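Local coordinates for alpha-acetolactate decarboxylase (Bacillus subtilis subsp. subtilis str. 168, PDB 5XNE), which decarboxylates (2S)-2-acetolactate to (R)-acetoin, releasing carbon dioxide on the route from pyruvate to butane-2,3-diol, at the interface of chains A and B. Sequence-based numbering; all coordinates share one arbitrary frame. Chains: chain A/B, Alpha-acetolactate decarboxylase.

The interface of chains A and B. Residues chain A 105, 107-108, 163, 203; chain B 209-210, 215-216.
A:Leu108 drives its two methyls into chain B, between B:Leu209, B:Phe215 and B:Phe216. Its CD1 lies over one face of the B:Phe216 ring, offset toward the rim and 3.9 Å from the ring centroid, a CH-pi contact. The other branch, CD2, meets B:Leu209 CD1 at 3.6 Å and also faces the edge of the B:Phe215 ring, in its plane. With CG anti to the backbone N (chi1 -180°), that ring swings toward chain A and presents CE2 to A:Asn107 CB. B:Pro210 CD caps one of its faces over the centre, a packing within chain B that probably limits the ring's rotation. A:Met203, its chain bent at chi2 and chi3, brings its terminal methyl CE to 3.8 Å from B:Phe216 CE1. From the opposite direction to B:Leu209 comes A:Tyr163, whose OH abuts both methyls of B:Leu209 (3.2 Å to CD1) and also donates to A:Asn107 O from above the carbonyl plane, which should steady the loop.

At the rim, A:Asn107 ND2 donates to B:Phe215 O at 2.8 Å, approaching nearly along the carbonyl axis with the acceptor close to the amide plane. A:Ser105 OG reaches B:Phe216 O at 2.7 Å, in the carbonyl plane and on a lone pair; the same hydroxyl oxygen accepts from A:Asn107 N, so it links loop to partner. Across the core, B:Leu209 N gives A:Met203 O a nearly straight bond of 2.8 Å (170° at H).

The chain A loop just before strand 109-115 and the turn between strands 195-202 and 204-208 thus receive the segment after strand 204-208 and short helix 213-217 of chain B. Two-fold symmetry repeats the patch in the deposited pair, possibly the biological dimer.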
ATOM      1  N   SER A 105     -13.295  -4.699 -11.445  1.00 14.82           N
ATOM      2  CA  SER A 105     -12.467  -5.547 -10.596  1.00 12.69           C
ATOM      3  C   SER A 105     -12.513  -5.113  -9.133  1.00 12.95           C
ATOM      4  O   SER A 105     -12.455  -3.919  -8.845  1.00 15.50           O
ATOM      5  CB  SER A 105     -11.012  -5.532 -11.076  1.00 12.42           C
ATOM      6  OG  SER A 105     -10.169  -6.245 -10.184  1.00 10.39           O
ATOM      7  N   ASN A 107     -10.093  -5.574  -7.353  1.00 10.09           N
ATOM      8  CA  ASN A 107      -8.671  -5.437  -7.056  1.00  8.43           C
ATOM      9  C   ASN A 107      -8.103  -4.064  -7.425  1.00  8.62           C
ATOM     10  O   ASN A 107      -6.888  -3.859  -7.354  1.00  8.22           O
ATOM     11  CB  ASN A 107      -7.893  -6.534  -7.778  1.00  7.52           C
ATOM     12  CG  ASN A 107      -8.411  -7.909  -7.441  1.00  9.66           C
ATOM     13  OD1 ASN A 107      -8.832  -8.166  -6.308  1.00 10.25           O
ATOM     14  ND2 ASN A 107      -8.378  -8.810  -8.422  1.00  9.20           N
ATOM     15  N   LEU A 108      -8.980  -3.149  -7.830  1.00  8.12           N
ATOM     16  CA  LEU A 108      -8.574  -1.790  -8.190  1.00  8.21           C
ATOM     17  C   LEU A 108      -9.105  -0.778  -7.190  1.00  7.06           C
ATOM     18  O   LEU A 108      -9.906  -1.112  -6.337  1.00  7.87           O
ATOM     19  CB  LEU A 108      -9.057  -1.426  -9.596  1.00  9.02           C
ATOM     20  CG  LEU A 108      -8.643  -2.412 -10.689  1.00 11.11           C
ATOM     21  CD1 LEU A 108      -9.245  -1.958 -12.025  1.00 12.02           C
ATOM     22  CD2 LEU A 108      -7.133  -2.527 -10.774  1.00 14.90           C
ATOM     23  N   TYR A 163      -6.263  -5.833  -0.038  1.00 10.25           N
ATOM     24  CA  TYR A 163      -4.815  -5.846   0.198  1.00 10.66           C
ATOM     25  C   TYR A 163      -4.272  -4.518   0.745  1.00 10.86           C
ATOM     26  O   TYR A 163      -3.164  -4.478   1.270  1.00 13.04           O
ATOM     27  CB  TYR A 163      -4.050  -6.254  -1.072  1.00  9.31           C
ATOM     28  CG  TYR A 163      -4.280  -5.390  -2.290  1.00  8.83           C
ATOM     29  CD1 TYR A 163      -3.770  -4.088  -2.363  1.00  7.43           C
ATOM     30  CD2 TYR A 163      -4.976  -5.884  -3.388  1.00  8.64           C
ATOM     31  CE1 TYR A 163      -3.979  -3.301  -3.477  1.00  7.83           C
ATOM     32  CE2 TYR A 163      -5.179  -5.100  -4.517  1.00  7.62           C
ATOM     33  CZ  TYR A 163      -4.675  -3.811  -4.561  1.00  7.65           C
ATOM     34  OH  TYR A 163      -4.879  -3.028  -5.661  1.00  7.94           O
ATOM     35  N   MET A 203      -5.542   3.149 -11.205  1.00  9.16           N
ATOM     36  CA  MET A 203      -4.608   2.016 -11.306  1.00  8.80           C
ATOM     37  C   MET A 203      -3.366   2.166 -10.446  1.00 11.46           C
ATOM     38  O   MET A 203      -2.494   1.307 -10.467  1.00  9.93           O
ATOM     39  CB  MET A 203      -4.146   1.820 -12.754  1.00 13.23           C
ATOM     40  CG  MET A 203      -5.260   1.640 -13.750  1.00 14.55           C
ATOM     41  SD  MET A 203      -6.222   0.173 -13.371  1.00 19.09           S
ATOM     42  CE  MET A 203      -5.133  -1.137 -13.970  1.00 14.02           C
TER
ATOM     43  N   LEU B 209      -0.877  -1.013 -10.471  1.00  7.81           N
ATOM     44  CA  LEU B 209      -1.621  -2.242 -10.759  1.00  7.43           C
ATOM     45  C   LEU B 209      -1.600  -2.547 -12.254  1.00  6.68           C
ATOM     46  O   LEU B 209      -1.713  -1.643 -13.073  1.00  8.58           O
ATOM     47  CB  LEU B 209      -3.065  -2.110 -10.272  1.00  8.57           C
ATOM     48  CG  LEU B 209      -3.162  -1.644  -8.809  1.00  9.95           C
ATOM     49  CD1 LEU B 209      -4.619  -1.368  -8.421  1.00 15.94           C
ATOM     50  CD2 LEU B 209      -2.515  -2.703  -7.931  1.00 10.31           C
ATOM     51  N   PRO B 210      -1.452  -3.830 -12.609  1.00  6.04           N
ATOM     52  CA  PRO B 210      -1.389  -4.180 -14.035  1.00  6.75           C
ATOM     53  C   PRO B 210      -2.737  -4.066 -14.730  1.00  8.88           C
ATOM     54  O   PRO B 210      -3.774  -4.292 -14.116  1.00 10.09           O
ATOM     55  CB  PRO B 210      -0.913  -5.633 -14.030  1.00 10.20           C
ATOM     56  CG  PRO B 210      -1.292  -6.171 -12.695  1.00 12.86           C
ATOM     57  CD  PRO B 210      -1.318  -5.002 -11.726  1.00  7.97           C
ATOM     58  N   PHE B 215      -5.143 -10.048 -13.655  1.00  9.16           N
ATOM     59  CA  PHE B 215      -5.131  -9.338 -12.388  1.00  8.17           C
ATOM     60  C   PHE B 215      -6.537  -8.880 -12.019  1.00  8.93           C
ATOM     61  O   PHE B 215      -6.951  -9.011 -10.871  1.00  9.45           O
ATOM     62  CB  PHE B 215      -4.188  -8.136 -12.426  1.00  7.50           C
ATOM     63  CG  PHE B 215      -4.151  -7.387 -11.125  1.00  6.47           C
ATOM     64  CD1 PHE B 215      -3.366  -7.849 -10.074  1.00  7.85           C
ATOM     65  CD2 PHE B 215      -4.931  -6.251 -10.935  1.00  9.29           C
ATOM     66  CE1 PHE B 215      -3.348  -7.178  -8.854  1.00  8.48           C
ATOM     67  CE2 PHE B 215      -4.924  -5.571  -9.708  1.00  7.79           C
ATOM     68  CZ  PHE B 215      -4.128  -6.040  -8.676  1.00  7.99           C
ATOM     69  N   PHE B 216      -7.265  -8.328 -12.986  1.00  8.83           N
ATOM     70  CA  PHE B 216      -8.636  -7.867 -12.731  1.00  8.77           C
ATOM     71  C   PHE B 216      -9.500  -8.984 -12.125  1.00  9.53           C
ATOM     72  O   PHE B 216     -10.298  -8.755 -11.199  1.00 10.42           O
ATOM     73  CB  PHE B 216      -9.303  -7.379 -14.018  1.00  9.53           C
ATOM     74  CG  PHE B 216      -8.963  -5.963 -14.406  1.00 10.10           C
ATOM     75  CD1 PHE B 216      -7.670  -5.461 -14.258  1.00  9.72           C
ATOM     76  CD2 PHE B 216      -9.939  -5.138 -14.954  1.00 14.01           C
ATOM     77  CE1 PHE B 216      -7.367  -4.175 -14.635  1.00 11.61           C
ATOM     78  CE2 PHE B 216      -9.643  -3.827 -15.338  1.00 13.81           C
ATOM     79  CZ  PHE B 216      -8.357  -3.348 -15.185  1.00 13.80           C
TER